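Local coordinates for cytochrome P450 (Picrophilus torridus, PDB 2RFB), which is a heme-thiolate cytochrome P450 and, as in its family, probably acts as a monooxygenase that places one oxygen atom into a substrate, at residues 216-221 / 308-313; 169-172 / 176-179; 125-128 / 133-136; 266-269 / 273-276; 75-80 / 107-112. All blocks are in the same frame, centred on the assembly; numbering follows the deposited sequence.

Contact 1: residues 216-221 / 308-313; sequences KNRSGF and ALNDIL
Arg218 and Phe221, on the first turn of helix 218-228, pack against Leu309 and Asn310 of helix 298-315. By their order in the P450 fold these correspond to the K and L helices. Asn217 is the N-cap of the first one, and Phe221 N bonds back to Asn217 O.

Arg218 can be followed outward. Its CB and CG run past Leu309 CD2, with CG at 3.9 Å from that methyl, the leucine running the other way alongside. Arg218 CD then comes close over Asn310 CB, at 3.4 Å. At chi3, -90°, the chain bends, and this lays the guanidinium over the asparagine instead of pointing it straight out. Arg218 NE sits 3.6 Å from Asn310 CB and 3.7 Å from Asn310 CG. The guanidinium and amide planes are 16° apart and stack, with the amide offset toward the guanidinium rim. No hydrogen bond joins the pair. Arg218 NH1 has a weak bond to Ser306 O, one turn back along the partner helix.

Leu309 covers the buried end of the contact. Its CG lies opposite the backbone N (chi1 -172°), which sends both methyls toward helix 218-228. The phenylalanine ring is also wedged against Met200, Val203 and Ile204 of helix 175-206 and meets the ring of Phe277. The leucine lies roughly perpendicular to the phenylalanine side chain. Leu309 CD2 lies 3.7 Å from Phe221 CD2, and Leu309 CD1 meets Phe221 CE2 at 3.6 Å.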
# COMPACT_ATOMS: atom_id res chain seq x y z
N LYS A 216 22.67 1.11 -8.84
CA LYS A 216 22.79 2.03 -9.93
C LYS A 216 21.43 2.47 -10.42
O LYS A 216 21.33 3.43 -11.17
CB LYS A 216 23.59 1.40 -11.08
CG LYS A 216 25.08 1.37 -10.84
CD LYS A 216 25.77 0.41 -11.78
CE LYS A 216 27.25 0.69 -11.88
NZ LYS A 216 28.02 0.19 -10.68
N ASN A 217 20.39 1.75 -10.03
CA ASN A 217 19.03 2.12 -10.39
C ASN A 217 18.06 1.65 -9.33
O ASN A 217 17.36 0.68 -9.52
CB ASN A 217 18.66 1.56 -11.76
CG ASN A 217 17.29 2.09 -12.32
OD1 ASN A 217 16.97 1.79 -13.48
ND2 ASN A 217 16.51 2.86 -11.53
N ARG A 218 18.00 2.36 -8.23
CA ARG A 218 17.09 2.01 -7.15
C ARG A 218 15.63 1.98 -7.60
O ARG A 218 14.94 0.97 -7.35
CB ARG A 218 17.31 2.91 -5.96
CG ARG A 218 18.64 2.57 -5.32
CD ARG A 218 18.86 3.26 -4.02
NE ARG A 218 19.51 4.55 -4.24
CZ ARG A 218 18.96 5.73 -3.96
NH1 ARG A 218 17.72 5.81 -3.43
NH2 ARG A 218 19.66 6.82 -4.21
N SER A 219 15.19 3.05 -8.26
CA SER A 219 13.84 3.11 -8.81
C SER A 219 13.46 1.87 -9.57
O SER A 219 12.43 1.25 -9.29
CB SER A 219 13.65 4.31 -9.71
OG SER A 219 13.64 5.47 -8.91
N GLY A 220 14.33 1.50 -10.51
CA GLY A 220 14.13 0.35 -11.36
C GLY A 220 14.00 -0.92 -10.58
O GLY A 220 13.12 -1.73 -10.89
N PHE A 221 14.83 -1.09 -9.55
CA PHE A 221 14.74 -2.28 -8.69
C PHE A 221 13.40 -2.31 -7.91
O PHE A 221 12.77 -3.37 -7.74
CB PHE A 221 15.94 -2.34 -7.73
CG PHE A 221 15.99 -3.59 -6.87
CD1 PHE A 221 16.80 -4.66 -7.22
CD2 PHE A 221 15.25 -3.70 -5.74
CE1 PHE A 221 16.87 -5.81 -6.46
CE2 PHE A 221 15.33 -4.87 -4.94
CZ PHE A 221 16.15 -5.92 -5.31
N ALA A 308 14.96 2.86 1.51
CA ALA A 308 15.10 1.61 2.28
C ALA A 308 16.09 0.68 1.60
O ALA A 308 17.02 0.19 2.23
CB ALA A 308 13.75 0.90 2.48
N LEU A 309 15.91 0.45 0.31
CA LEU A 309 16.90 -0.29 -0.48
C LEU A 309 18.30 0.29 -0.33
O LEU A 309 19.24 -0.42 0.07
CB LEU A 309 16.51 -0.27 -1.95
CG LEU A 309 17.32 -1.16 -2.89
CD1 LEU A 309 17.09 -2.70 -2.63
CD2 LEU A 309 16.88 -0.75 -4.27
N ASN A 310 18.46 1.56 -0.60
CA ASN A 310 19.78 2.09 -0.45
C ASN A 310 20.39 1.83 0.95
O ASN A 310 21.53 1.34 1.09
CB ASN A 310 19.81 3.57 -0.80
CG ASN A 310 21.20 4.06 -1.03
OD1 ASN A 310 21.51 5.21 -0.77
ND2 ASN A 310 22.06 3.18 -1.49
N ASP A 311 19.63 2.16 1.98
CA ASP A 311 20.11 1.94 3.33
C ASP A 311 20.37 0.48 3.66
O ASP A 311 21.35 0.18 4.36
CB ASP A 311 19.11 2.51 4.34
CG ASP A 311 19.22 4.01 4.47
OD1 ASP A 311 20.15 4.62 3.87
OD2 ASP A 311 18.37 4.56 5.19
N ILE A 312 19.52 -0.43 3.17
CA ILE A 312 19.73 -1.83 3.50
C ILE A 312 20.95 -2.27 2.76
O ILE A 312 21.81 -2.92 3.30
CB ILE A 312 18.53 -2.69 3.13
CG1 ILE A 312 17.41 -2.52 4.14
CG2 ILE A 312 18.90 -4.16 2.94
CD1 ILE A 312 16.08 -3.02 3.55
N LEU A 313 21.07 -1.89 1.51
CA LEU A 313 22.22 -2.36 0.77
C LEU A 313 23.55 -1.83 1.30
O LEU A 313 24.54 -2.56 1.23
CB LEU A 313 22.06 -2.13 -0.73
CG LEU A 313 21.03 -3.05 -1.43
CD1 LEU A 313 20.85 -2.59 -2.86
CD2 LEU A 313 21.56 -4.43 -1.45

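Contact 2: residues 169-172 / 176-179; sequences KNRK and DEKI
Arg171 NH2 gives a short hydrogen bond of 2.6 Å to Glu177 OE2, and the two charges form a salt bridge. The bond is fairly straight, 164° at the hydrogen, and the oxygen is met on its syn side. OE2 also lies near the guanidinium plane, at its edge. Arg171 NH1 adds a weak second bond to the same Glu177 OE2 at 3.2 Å. Both bonds end on OE2, while Glu177 OE1 is also near, 2.9 Å from Arg171 NH2. The two planes are 69° apart, so this is not the flat paired arrangement.

Arg171 and Glu177 reach for each other head-on, the arginine from the loop, extended from CG to NE, the glutamate from the first turn of helix 175-206. Glu177 OE1 accepts a bond from Thr174 N, the bond that a glutamate makes in a capping box, of which this is one half. Glu177 also touches Phe58 of helix 52-66.

Farther out, Lys172 NZ and Lys178 NZ stand 6.9 Å apart, two like charges without contact. Lys178 NZ bonds to Leu173 O.

One carboxylate thus serves both the loop arginine and the backbone at the helix start, where its negative charge would probably be favoured by the helix dipole.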
# COMPACT_ATOMS: atom_id res chain seq x y z
N LYS A 169 -17.27 20.55 -2.82
CA LYS A 169 -18.52 20.76 -3.58
C LYS A 169 -19.74 20.90 -2.68
O LYS A 169 -20.37 19.91 -2.32
CB LYS A 169 -18.74 19.67 -4.63
CG LYS A 169 -19.68 20.12 -5.77
CD LYS A 169 -20.69 19.06 -6.26
CE LYS A 169 -21.90 19.75 -6.96
NZ LYS A 169 -22.76 18.86 -7.82
N ASN A 170 -20.06 22.13 -2.31
CA ASN A 170 -21.31 22.46 -1.61
C ASN A 170 -21.61 21.58 -0.38
O ASN A 170 -22.74 21.10 -0.23
CB ASN A 170 -22.49 22.42 -2.60
CG ASN A 170 -23.59 23.42 -2.25
OD1 ASN A 170 -23.34 24.62 -2.14
ND2 ASN A 170 -24.82 22.92 -2.08
N ARG A 171 -20.60 21.38 0.48
CA ARG A 171 -20.73 20.58 1.70
C ARG A 171 -19.43 20.40 2.46
O ARG A 171 -18.42 19.98 1.89
CB ARG A 171 -21.27 19.19 1.34
CG ARG A 171 -21.65 18.35 2.51
CD ARG A 171 -21.56 16.89 2.14
NE ARG A 171 -21.38 16.11 3.35
CZ ARG A 171 -20.70 14.97 3.44
NH1 ARG A 171 -20.11 14.43 2.37
NH2 ARG A 171 -20.62 14.38 4.61
N LYS A 172 -19.48 20.67 3.77
CA LYS A 172 -18.37 20.48 4.71
C LYS A 172 -18.10 19.01 4.98
O LYS A 172 -19.02 18.19 4.95
CB LYS A 172 -18.69 21.11 6.06
CG LYS A 172 -18.95 22.62 6.08
CD LYS A 172 -18.83 23.13 7.52
CE LYS A 172 -18.48 24.63 7.61
NZ LYS A 172 -17.71 24.94 8.85
N ASP A 176 -16.50 12.25 11.19
CA ASP A 176 -16.31 10.83 10.93
C ASP A 176 -15.59 10.61 9.60
O ASP A 176 -14.91 9.59 9.38
CB ASP A 176 -17.63 10.04 10.95
CG ASP A 176 -17.42 8.52 10.77
OD1 ASP A 176 -16.69 7.90 11.60
OD2 ASP A 176 -17.94 7.95 9.80
N GLU A 177 -15.75 11.57 8.69
CA GLU A 177 -15.11 11.48 7.40
C GLU A 177 -13.66 11.88 7.53
O GLU A 177 -12.80 11.27 6.90
CB GLU A 177 -15.81 12.35 6.38
CG GLU A 177 -17.06 11.72 5.82
CD GLU A 177 -18.06 12.75 5.26
OE1 GLU A 177 -17.91 13.99 5.53
OE2 GLU A 177 -18.99 12.31 4.56
N LYS A 178 -13.39 12.88 8.36
CA LYS A 178 -12.02 13.28 8.58
C LYS A 178 -11.23 12.13 9.22
O LYS A 178 -10.10 11.85 8.79
CB LYS A 178 -11.95 14.58 9.40
CG LYS A 178 -12.41 15.86 8.68
CD LYS A 178 -12.80 16.95 9.71
CE LYS A 178 -13.40 18.16 9.02
NZ LYS A 178 -14.40 18.92 9.85
N ILE A 179 -11.78 11.47 10.24
CA ILE A 179 -11.05 10.38 10.90
C ILE A 179 -10.82 9.24 9.92
O ILE A 179 -9.68 8.74 9.77
CB ILE A 179 -11.77 9.80 12.11
CG1 ILE A 179 -12.29 10.90 13.06
CG2 ILE A 179 -10.88 8.75 12.83
CD1 ILE A 179 -11.26 11.61 13.87

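Contact 3: residues 125-128 / 133-136; sequences SDYI and RDEN
Tyr127, near the end of helix 118-129, points its ring at Asp134 and Asn136 in the following loop.

The polar part is slight. Tyr127 OH gives a weak hydrogen bond to Asp134 OD2 at 3.4 Å. The same carboxylate oxygen has a long, weak ion pair with Lys132 NZ. The ring and carboxylate planes are 68° apart.

The van der Waals part is larger. Asp134 CB sits at the ring edge, 3.6 Å from Tyr127 CE2, and Asp134 N also lies near the ring plane. Asn136 CB comes within 3.0 Å of Tyr127 OH, and its amide is turned only 20° from the ring. Nearer the ring root, Arg133 N approaches Tyr127 CD2 at 4.2 Å. With CG opposite the carbonyl carbon (chi1 -76°), the ring reaches across to the loop. Replacing Tyr127 by alanine is likely to open a gap between helix and loop and to leave Asp134 without its weak hydroxyl partner.

Asp126 secures the same turn through Asn131 ND2 and backbone bonds with Lys132. Together these contacts close the short link between helices 118-129 and 136-153, which by order in the chain correspond to the F and G helices and the F-G loop of the P450 fold.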
# COMPACT_ATOMS: atom_id res chain seq x y z
N SER A 125 -1.89 3.18 15.62
CA SER A 125 -1.56 2.67 14.28
C SER A 125 -1.39 1.11 14.22
O SER A 125 -1.98 0.44 13.37
CB SER A 125 -0.34 3.40 13.73
OG SER A 125 0.20 2.69 12.62
N ASP A 126 -0.63 0.52 15.14
CA ASP A 126 -0.53 -0.94 15.21
C ASP A 126 -1.87 -1.68 15.36
O ASP A 126 -2.15 -2.65 14.64
CB ASP A 126 0.37 -1.37 16.36
CG ASP A 126 1.77 -1.69 15.92
OD1 ASP A 126 2.06 -1.69 14.68
OD2 ASP A 126 2.59 -1.95 16.85
N TYR A 127 -2.71 -1.24 16.29
CA TYR A 127 -4.04 -1.81 16.40
C TYR A 127 -4.86 -1.74 15.12
O TYR A 127 -5.64 -2.64 14.82
CB TYR A 127 -4.83 -1.11 17.50
CG TYR A 127 -4.44 -1.51 18.90
CD1 TYR A 127 -3.66 -0.69 19.69
CD2 TYR A 127 -4.85 -2.72 19.43
CE1 TYR A 127 -3.33 -1.02 20.98
CE2 TYR A 127 -4.52 -3.09 20.74
CZ TYR A 127 -3.75 -2.23 21.49
OH TYR A 127 -3.40 -2.58 22.76
N ILE A 128 -4.70 -0.65 14.38
CA ILE A 128 -5.69 -0.24 13.39
C ILE A 128 -5.35 -0.87 12.05
O ILE A 128 -6.24 -1.27 11.30
CB ILE A 128 -5.84 1.35 13.41
CG1 ILE A 128 -7.04 1.80 14.25
CG2 ILE A 128 -5.75 2.03 12.05
CD1 ILE A 128 -8.42 1.35 13.73
N ARG A 133 -3.75 -6.72 18.52
CA ARG A 133 -5.14 -7.01 18.91
C ARG A 133 -5.16 -7.34 20.39
O ARG A 133 -4.36 -8.16 20.85
CB ARG A 133 -5.71 -8.17 18.07
CG ARG A 133 -4.86 -9.44 18.16
CD ARG A 133 -4.46 -10.07 16.78
NE ARG A 133 -3.61 -11.27 16.96
CZ ARG A 133 -3.69 -12.11 18.00
NH1 ARG A 133 -4.58 -11.93 18.98
NH2 ARG A 133 -2.87 -13.16 18.07
N ASP A 134 -6.05 -6.69 21.15
CA ASP A 134 -6.00 -6.73 22.63
C ASP A 134 -7.30 -6.30 23.27
O ASP A 134 -8.25 -5.90 22.60
CB ASP A 134 -4.95 -5.73 23.15
CG ASP A 134 -3.58 -6.35 23.36
OD1 ASP A 134 -3.34 -7.50 22.94
OD2 ASP A 134 -2.72 -5.66 23.95
N GLU A 135 -7.31 -6.38 24.59
CA GLU A 135 -8.28 -5.69 25.43
C GLU A 135 -8.09 -4.17 25.29
O GLU A 135 -9.06 -3.41 25.13
CB GLU A 135 -8.03 -6.08 26.88
CG GLU A 135 -8.90 -7.19 27.42
CD GLU A 135 -8.75 -7.30 28.91
OE1 GLU A 135 -9.77 -7.50 29.61
OE2 GLU A 135 -7.60 -7.16 29.38
N ASN A 136 -6.83 -3.75 25.38
CA ASN A 136 -6.42 -2.36 25.25
C ASN A 136 -6.91 -1.62 24.00
O ASN A 136 -6.74 -0.41 23.89
CB ASN A 136 -4.89 -2.27 25.34
CG ASN A 136 -4.40 -1.63 26.63
OD1 ASN A 136 -3.67 -0.62 26.60
ND2 ASN A 136 -4.78 -2.22 27.77

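Contact 4: residues 266-269 / 273-276; sequences RDET and EPDL
Arg266 NH1 meets Asp275 OD1 on the anti side of the carboxylate, a less common approach than the syn one. The salt bridge is still short, 2.7 Å, with an angle of 145° at the hydrogen. The oxygen lies near the guanidinium plane, at its edge, and the guanidinium and carboxylate planes are 50° apart. The arginine is bent at chi2 (-57°), which swings its chain across the aspartate. Arg266 CD passes 3.5 Å from the same Asp275 OD1.

Pro274 packs against the backbone of 266-268. Its CB rests 3.0 Å from Arg266 O, and its CG is 3.5 Å from that oxygen. Glu268 also lies along the proline ring, but its closest approach there is modelled too tightly to be trusted. Pro274 and Asp275 are the middle residues of a type I turn, closed by Leu276 N to Glu273 O. Within 266-269, Asp267 OD1 accepts from Thr269 N at 3.0 Å in an Asx turn, while Asp267 OD2 takes Tyr18 N.

A leucine in place of Arg266 would probably leave Asp275 without its charge partner and the turn less firmly tied.

This loop fits the P450 meander, between helix 261-264 and helix 298-315. Arg266 NH2 bonds to Tyr228 O at the end of helix 218-228, and its guanidinium makes a cation-pi contact with Tyr228. Arg227 of that helix, probably the arginine of the ExxR motif, binds Pro274 O.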
# COMPACT_ATOMS: atom_id res chain seq x y z
N ARG A 266 2.59 -11.37 -13.79
CA ARG A 266 3.36 -12.51 -14.32
C ARG A 266 2.86 -12.99 -15.70
O ARG A 266 3.25 -14.09 -16.14
CB ARG A 266 3.23 -13.72 -13.39
CG ARG A 266 3.79 -13.64 -11.97
CD ARG A 266 5.18 -13.32 -11.99
NE ARG A 266 5.73 -13.24 -10.63
CZ ARG A 266 6.61 -14.10 -10.15
NH1 ARG A 266 7.02 -15.13 -10.89
NH2 ARG A 266 7.08 -13.94 -8.92
N ASP A 267 1.98 -12.22 -16.34
CA ASP A 267 1.46 -12.51 -17.68
C ASP A 267 2.51 -12.38 -18.81
O ASP A 267 2.99 -11.28 -19.13
CB ASP A 267 0.29 -11.58 -17.91
CG ASP A 267 -0.62 -12.01 -19.04
OD1 ASP A 267 -0.15 -12.61 -20.05
OD2 ASP A 267 -1.81 -11.64 -18.94
N GLU A 268 2.85 -13.52 -19.41
CA GLU A 268 3.82 -13.62 -20.52
C GLU A 268 3.45 -12.81 -21.74
O GLU A 268 4.32 -12.47 -22.55
CB GLU A 268 3.98 -15.08 -20.95
CG GLU A 268 4.49 -15.97 -19.82
CD GLU A 268 4.34 -17.46 -20.10
OE1 GLU A 268 3.99 -17.81 -21.27
OE2 GLU A 268 4.58 -18.26 -19.14
N THR A 269 2.18 -12.49 -21.89
CA THR A 269 1.72 -11.65 -22.97
C THR A 269 2.18 -10.21 -22.83
O THR A 269 2.29 -9.51 -23.80
CB THR A 269 0.19 -11.73 -23.04
OG1 THR A 269 -0.17 -13.02 -23.56
CG2 THR A 269 -0.42 -10.63 -23.92
N GLU A 273 9.51 -13.16 -20.33
CA GLU A 273 10.12 -13.90 -19.25
C GLU A 273 9.63 -13.43 -17.89
O GLU A 273 10.41 -12.99 -17.04
CB GLU A 273 11.66 -13.85 -19.37
CG GLU A 273 12.17 -14.61 -20.62
CD GLU A 273 13.69 -14.72 -20.68
OE1 GLU A 273 14.35 -13.72 -21.03
OE2 GLU A 273 14.23 -15.81 -20.38
N PRO A 274 8.32 -13.56 -17.67
CA PRO A 274 7.63 -13.08 -16.44
C PRO A 274 8.21 -13.61 -15.14
O PRO A 274 8.29 -12.87 -14.16
CB PRO A 274 6.20 -13.56 -16.64
CG PRO A 274 6.32 -14.71 -17.65
CD PRO A 274 7.38 -14.23 -18.59
N ASP A 275 8.67 -14.85 -15.11
CA ASP A 275 9.22 -15.39 -13.85
C ASP A 275 10.68 -15.07 -13.54
O ASP A 275 11.25 -15.59 -12.59
CB ASP A 275 8.85 -16.86 -13.66
CG ASP A 275 7.31 -17.09 -13.83
OD1 ASP A 275 6.49 -16.38 -13.19
OD2 ASP A 275 6.92 -17.94 -14.68
N LEU A 276 11.25 -14.14 -14.30
CA LEU A 276 12.58 -13.65 -14.01
C LEU A 276 12.59 -12.17 -13.56
O LEU A 276 11.82 -11.34 -14.04
CB LEU A 276 13.50 -13.83 -15.25
CG LEU A 276 13.83 -15.25 -15.78
CD1 LEU A 276 14.64 -15.18 -17.06
CD2 LEU A 276 14.58 -16.10 -14.74

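Contact 5: residues 75-80 / 107-112; sequences KDFIEE and ISKILG
Phe77 and Lys109 join two members of the helix bundle common to P450s. Helix 75-86 and helix 101-111 correspond by order to D and E, which bundle with helices 175-206 and 298-315. Phe77 comes from the first and Lys109 from the second.

The lysine lies over one face of the phenylalanine ring. Lys109 CB is 3.5 Å from Phe77 CE2 and 3.8 Å from Phe77 CZ. Lys109 CG follows, 3.9 Å from Phe77 CE2. Lys109 CD sits 4.0 Å above the ring centroid of Phe77, only 3° off the normal, and makes a CH-pi contact. The bend at chi2 (94°) carries the lysine chain across the ring. Phe77 has CG on the far side from its backbone N (chi1 178°), and this sends the ring toward helix 101-111.

Around this pair the helices are held by other residues. Ile78 and Ile110 both touch Leu300 of helix 298-315, and Leu111 packs on Ile182 and Ile186 of helix 175-206. Helix 101-111 ends right after the contact in a Schellman motif, with Ile113 N paired to Ser108 O. Gly112 has positive phi there, and its N makes the weak inner bond to Lys109 O.

The contact is apolar although one partner is a lysine. Its methylenes give the ring a greasy cover, with no hydrogen bond or salt bridge between the two segments. The fit rests on dispersion and the CH-pi contact, and the ammonium is probably left on the solvent side at this surface site.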
# COMPACT_ATOMS: atom_id res chain seq x y z
N LYS A 75 12.03 13.93 1.61
CA LYS A 75 13.22 13.09 1.41
C LYS A 75 14.22 13.11 2.61
O LYS A 75 14.62 12.05 3.12
CB LYS A 75 13.91 13.44 0.08
CG LYS A 75 15.19 12.65 -0.22
CD LYS A 75 16.05 13.39 -1.25
CE LYS A 75 17.49 13.60 -0.73
NZ LYS A 75 18.14 14.80 -1.32
N ASP A 76 14.62 14.28 3.08
CA ASP A 76 15.62 14.30 4.17
C ASP A 76 15.06 13.65 5.46
O ASP A 76 15.77 12.89 6.16
CB ASP A 76 16.20 15.70 4.40
CG ASP A 76 17.05 16.19 3.21
OD1 ASP A 76 16.80 15.82 2.05
OD2 ASP A 76 17.99 16.98 3.41
N PHE A 77 13.80 13.95 5.76
CA PHE A 77 13.16 13.31 6.88
C PHE A 77 13.14 11.77 6.77
O PHE A 77 13.37 11.07 7.77
CB PHE A 77 11.76 13.86 7.13
CG PHE A 77 11.04 13.17 8.26
CD1 PHE A 77 11.37 13.44 9.59
CD2 PHE A 77 10.07 12.24 8.00
CE1 PHE A 77 10.72 12.78 10.66
CE2 PHE A 77 9.42 11.57 9.07
CZ PHE A 77 9.74 11.86 10.39
N ILE A 78 12.89 11.24 5.57
CA ILE A 78 12.85 9.78 5.40
C ILE A 78 14.25 9.17 5.51
O ILE A 78 14.43 8.14 6.17
CB ILE A 78 12.10 9.35 4.11
CG1 ILE A 78 10.65 9.82 4.13
CG2 ILE A 78 12.14 7.85 3.91
CD1 ILE A 78 10.12 9.92 2.77
N GLU A 79 15.23 9.82 4.91
CA GLU A 79 16.64 9.46 5.10
C GLU A 79 17.05 9.46 6.57
O GLU A 79 17.63 8.49 7.04
CB GLU A 79 17.53 10.44 4.36
CG GLU A 79 18.01 10.01 3.01
CD GLU A 79 18.41 11.19 2.11
OE1 GLU A 79 19.08 12.16 2.57
OE2 GLU A 79 18.03 11.15 0.93
N GLU A 80 16.80 10.56 7.27
CA GLU A 80 17.05 10.64 8.71
C GLU A 80 16.37 9.47 9.42
O GLU A 80 17.01 8.72 10.14
CB GLU A 80 16.58 11.98 9.33
CG GLU A 80 16.59 11.99 10.91
CD GLU A 80 15.83 13.18 11.56
OE1 GLU A 80 16.49 13.94 12.32
OE2 GLU A 80 14.59 13.36 11.32
N ILE A 107 4.40 8.51 7.87
CA ILE A 107 3.02 8.87 7.75
C ILE A 107 2.56 9.80 8.88
O ILE A 107 1.82 10.77 8.64
CB ILE A 107 2.15 7.62 7.49
CG1 ILE A 107 1.40 7.79 6.17
CG2 ILE A 107 1.24 7.28 8.63
CD1 ILE A 107 0.16 8.57 6.28
N SER A 108 3.03 9.58 10.10
CA SER A 108 2.69 10.55 11.12
C SER A 108 3.25 11.96 10.83
O SER A 108 2.65 12.98 11.24
CB SER A 108 3.19 10.09 12.47
OG SER A 108 4.58 10.30 12.59
N LYS A 109 4.40 12.03 10.14
CA LYS A 109 4.96 13.34 9.83
C LYS A 109 4.09 14.05 8.80
O LYS A 109 3.76 15.20 8.98
CB LYS A 109 6.39 13.26 9.30
CG LYS A 109 6.90 14.57 8.67
CD LYS A 109 7.68 15.50 9.61
CE LYS A 109 8.09 16.73 8.78
NZ LYS A 109 9.17 17.62 9.30
N ILE A 110 3.76 13.33 7.74
CA ILE A 110 2.87 13.82 6.71
C ILE A 110 1.51 14.16 7.32
O ILE A 110 0.97 15.20 7.01
CB ILE A 110 2.76 12.79 5.54
CG1 ILE A 110 4.08 12.77 4.76
CG2 ILE A 110 1.61 13.12 4.58
CD1 ILE A 110 4.23 11.63 3.76
N LEU A 111 0.96 13.32 8.20
CA LEU A 111 -0.34 13.67 8.79
C LEU A 111 -0.31 14.98 9.58
O LEU A 111 -1.26 15.76 9.57
CB LEU A 111 -0.91 12.55 9.66
CG LEU A 111 -1.32 11.25 8.94
CD1 LEU A 111 -1.53 10.06 9.93
CD2 LEU A 111 -2.50 11.47 8.04
N GLY A 112 0.81 15.23 10.25
CA GLY A 112 0.95 16.32 11.22
C GLY A 112 0.79 15.88 12.67
O GLY A 112 0.47 16.68 13.51

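The contacts are spread round the heme rather than lining it. The side chains of Phe221 in contact 1 and Lys109 in contact 5 are each about 12 Å from the heme, and those of Glu177 in contact 2 and Arg266 in contact 4 about 14 Å. Contacts 1 and 5 nearly meet, about 4 Å between nearest atoms. Helix 298-315, which carries one side of contact 1, also packs on Ile78 and Ile110 from the segments of contact 5. Contacts 3 and 5 come within about 6 Å, on successive helices. Contact 4 is nested in the loop closed by contact 1, their centres 23 Å apart. Contacts 2 and 4 lie on opposite sides of the chain's centre, 44 Å between centres.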